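Unknown conserved protein BH2331 (Bacillus halodurans, PDB 1VL5) is of unknown function but probably transfers methyl groups from S-adenosylmethionine to a substrate not yet identified. Local coordinates at residues S24-L29 / A52-P57. Sequence-based numbering, arbitrary orientation.
Sequences SDLAKL and ANAFAP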
ATOM      1  N   SER A  24       0.147   7.513  -8.480  1.00 42.62           N
ATOM      2  CA  SER A  24      -0.777   6.617  -7.789  1.00 41.45           C
ATOM      3  C   SER A  24      -1.317   7.395  -6.601  1.00 39.13           C
ATOM      4  O   SER A  24      -0.917   7.168  -5.431  1.00 36.16           O
ATOM      5  CB  SER A  24      -0.169   5.258  -7.337  1.00 42.69           C
ATOM      6  OG  SER A  24      -1.239   4.317  -7.012  1.00 38.59           O
ATOM      7  N   ASP A  25      -2.224   8.312  -6.904  1.00 36.29           N
ATOM      8  CA  ASP A  25      -2.794   9.132  -5.831  1.00 34.61           C
ATOM      9  C   ASP A  25      -4.245   8.757  -5.461  1.00 34.60           C
ATOM     10  O   ASP A  25      -4.843   7.808  -6.002  1.00 34.34           O
ATOM     11  CB  ASP A  25      -2.602  10.619  -6.142  1.00 34.70           C
ATOM     12  CG  ASP A  25      -3.278  11.054  -7.374  1.00 43.99           C
ATOM     13  OD1 ASP A  25      -4.133  10.304  -7.915  1.00 40.01           O
ATOM     14  OD2 ASP A  25      -2.923  12.174  -7.809  1.00 50.88           O
ATOM     15  N   LEU A  26      -4.825   9.515  -4.529  1.00 36.85           N
ATOM     16  CA  LEU A  26      -6.121   9.140  -4.054  1.00 36.38           C
ATOM     17  C   LEU A  26      -7.136   9.392  -5.145  1.00 36.84           C
ATOM     18  O   LEU A  26      -8.131   8.660  -5.255  1.00 33.30           O
ATOM     19  CB  LEU A  26      -6.476   9.889  -2.783  1.00 34.34           C
ATOM     20  CG  LEU A  26      -5.733   9.420  -1.539  1.00 37.08           C
ATOM     21  CD1 LEU A  26      -6.154  10.295  -0.355  1.00 41.10           C
ATOM     22  CD2 LEU A  26      -6.052   7.998  -1.267  1.00 37.35           C
ATOM     23  N   ALA A  27      -6.904  10.441  -5.936  1.00 37.07           N
ATOM     24  CA  ALA A  27      -7.847  10.790  -6.990  1.00 36.08           C
ATOM     25  C   ALA A  27      -7.959   9.620  -8.004  1.00 35.38           C
ATOM     26  O   ALA A  27      -9.044   9.261  -8.431  1.00 32.65           O
ATOM     27  CB  ALA A  27      -7.417  12.071  -7.678  1.00 38.38           C
ATOM     28  N   LYS A  28      -6.820   9.084  -8.420  1.00 34.22           N
ATOM     29  CA  LYS A  28      -6.768   7.901  -9.283  1.00 31.68           C
ATOM     30  C   LYS A  28      -7.475   6.651  -8.721  1.00 34.07           C
ATOM     31  O   LYS A  28      -8.250   5.984  -9.408  1.00 32.39           O
ATOM     32  CB  LYS A  28      -5.314   7.583  -9.632  1.00 36.32           C
ATOM     33  CG  LYS A  28      -5.197   6.457 -10.646  1.00 37.61           C
ATOM     34  CD  LYS A  28      -5.687   6.875 -12.045  1.00 46.47           C
ATOM     35  N   LEU A  29      -7.233   6.360  -7.454  1.00 34.32           N
ATOM     36  CA  LEU A  29      -7.994   5.327  -6.738  1.00 33.10           C
ATOM     37  C   LEU A  29      -9.494   5.547  -6.774  1.00 30.84           C
ATOM     38  O   LEU A  29     -10.239   4.632  -7.086  1.00 28.61           O
ATOM     39  CB  LEU A  29      -7.530   5.269  -5.281  1.00 33.06           C
ATOM     40  CG  LEU A  29      -8.198   4.291  -4.295  1.00 35.46           C
ATOM     41  CD1 LEU A  29      -8.076   2.874  -4.744  1.00 30.44           C
ATOM     42  CD2 LEU A  29      -7.549   4.409  -2.931  1.00 33.38           C
ATOM     43  N   ALA A  52     -10.009   6.061   3.975  1.00 23.43           N
ATOM     44  CA  ALA A  52     -11.318   6.175   4.548  1.00 28.30           C
ATOM     45  C   ALA A  52     -11.821   7.590   4.426  1.00 26.25           C
ATOM     46  O   ALA A  52     -13.004   7.817   4.149  1.00 27.56           O
ATOM     47  CB  ALA A  52     -11.309   5.767   6.064  1.00 29.27           C
ATOM     48  N   ASN A  53     -10.929   8.550   4.694  1.00 26.61           N
ATOM     49  CA  ASN A  53     -11.267   9.975   4.599  1.00 26.33           C
ATOM     50  C   ASN A  53     -11.791  10.343   3.208  1.00 27.36           C
ATOM     51  O   ASN A  53     -12.803  11.025   3.080  1.00 29.68           O
ATOM     52  CB  ASN A  53     -10.013  10.804   4.825  1.00 26.58           C
ATOM     53  CG  ASN A  53     -10.305  12.276   4.899  1.00 29.02           C
ATOM     54  OD1 ASN A  53     -10.888  12.751   5.870  1.00 31.60           O
ATOM     55  ND2 ASN A  53      -9.851  13.020   3.881  1.00 22.57           N
ATOM     56  N   ALA A  54     -11.060   9.876   2.187  1.00 28.97           N
ATOM     57  CA  ALA A  54     -11.430  10.143   0.800  1.00 29.03           C
ATOM     58  C   ALA A  54     -12.732   9.469   0.375  1.00 29.13           C
ATOM     59  O   ALA A  54     -13.487  10.058  -0.364  1.00 29.99           O
ATOM     60  CB  ALA A  54     -10.296   9.713  -0.119  1.00 33.32           C
ATOM     61  N   PHE A  55     -12.993   8.249   0.846  1.00 29.47           N
ATOM     62  CA  PHE A  55     -14.149   7.458   0.394  1.00 29.30           C
ATOM     63  C   PHE A  55     -15.434   7.889   1.096  1.00 29.31           C
ATOM     64  O   PHE A  55     -16.547   7.867   0.503  1.00 25.03           O
ATOM     65  CB  PHE A  55     -13.896   5.948   0.599  1.00 28.81           C
ATOM     66  CG  PHE A  55     -13.208   5.267  -0.577  1.00 32.52           C
ATOM     67  CD1 PHE A  55     -11.904   5.530  -0.886  1.00 42.42           C
ATOM     68  CD2 PHE A  55     -13.892   4.383  -1.370  1.00 32.47           C
ATOM     69  CE1 PHE A  55     -11.278   4.927  -1.965  1.00 42.43           C
ATOM     70  CE2 PHE A  55     -13.272   3.754  -2.412  1.00 35.71           C
ATOM     71  CZ  PHE A  55     -11.961   4.039  -2.724  1.00 25.87           C
ATOM     72  N   ALA A  56     -15.267   8.316   2.344  1.00 28.31           N
ATOM     73  CA  ALA A  56     -16.401   8.603   3.258  1.00 30.48           C
ATOM     74  C   ALA A  56     -17.555   9.418   2.682  1.00 28.73           C
ATOM     75  O   ALA A  56     -18.717   9.007   2.807  1.00 29.67           O
ATOM     76  CB  ALA A  56     -15.902   9.241   4.576  1.00 29.28           C
ATOM     77  N   PRO A  57     -17.267  10.568   2.058  1.00 32.25           N
ATOM     78  CA  PRO A  57     -18.397  11.370   1.564  1.00 29.73           C
ATOM     79  C   PRO A  57     -19.214  10.702   0.457  1.00 29.53           C
ATOM     80  O   PRO A  57     -20.333  11.082   0.232  1.00 28.84           O
ATOM     81  CB  PRO A  57     -17.734  12.616   0.979  1.00 32.35           C
ATOM     82  CG  PRO A  57     -16.326  12.478   1.132  1.00 30.72           C
ATOM     83  CD  PRO A  57     -15.964  11.163   1.706  1.00 31.04           C
TER
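L29 and F55 form the tighter half of this contact between helix 26-33 and helix 50-55. The leucine meets the rim of the phenyl ring: CD2 of L29 lies 3.9 Å from CE1 of F55, and CG of L29 sits in the ring plane, 4.1 Å from CZ of F55. The two side chains cross at about a right angle. With CG anti to the backbone N (chi1 178°), L29 places CG and CD2 against the ring edge; the CB of F55 leaves its helix at an angle to the other segment, but its ring reaches across to L29. Both residues are buried; F55 also rests on L35, and L29 and L26 both touch V51. The other half is looser and more accessible to solvent. There L26 CD1 approaches the A54 methyl, CB, at 4.2 Å, both residues being partly exposed. The facing backbones stay apart, with L26 CA 7.3 Å from A54 CA. D25 is the N-cap of helix 26-33: its OD1 accepts the K28 N-H at 3.0 Å in an almost straight bond (169°), which, with the L29 N to D25 O bond, closes the first turn, the one that carries L26 and L29. Helix 50-55 follows strand 40-44 in a strand-turn-helix unit whose GxGxxA-like sequence, including A52, is consistent with the cofactor-binding turn of Rossmann-type methyltransferases. No hydrogen bond crosses between the segments, and the four touching side chains are all apolar, which implies that between these two segments the association rests on shape and the burial of apolar surface (141 Å² in all), not on directional bonds.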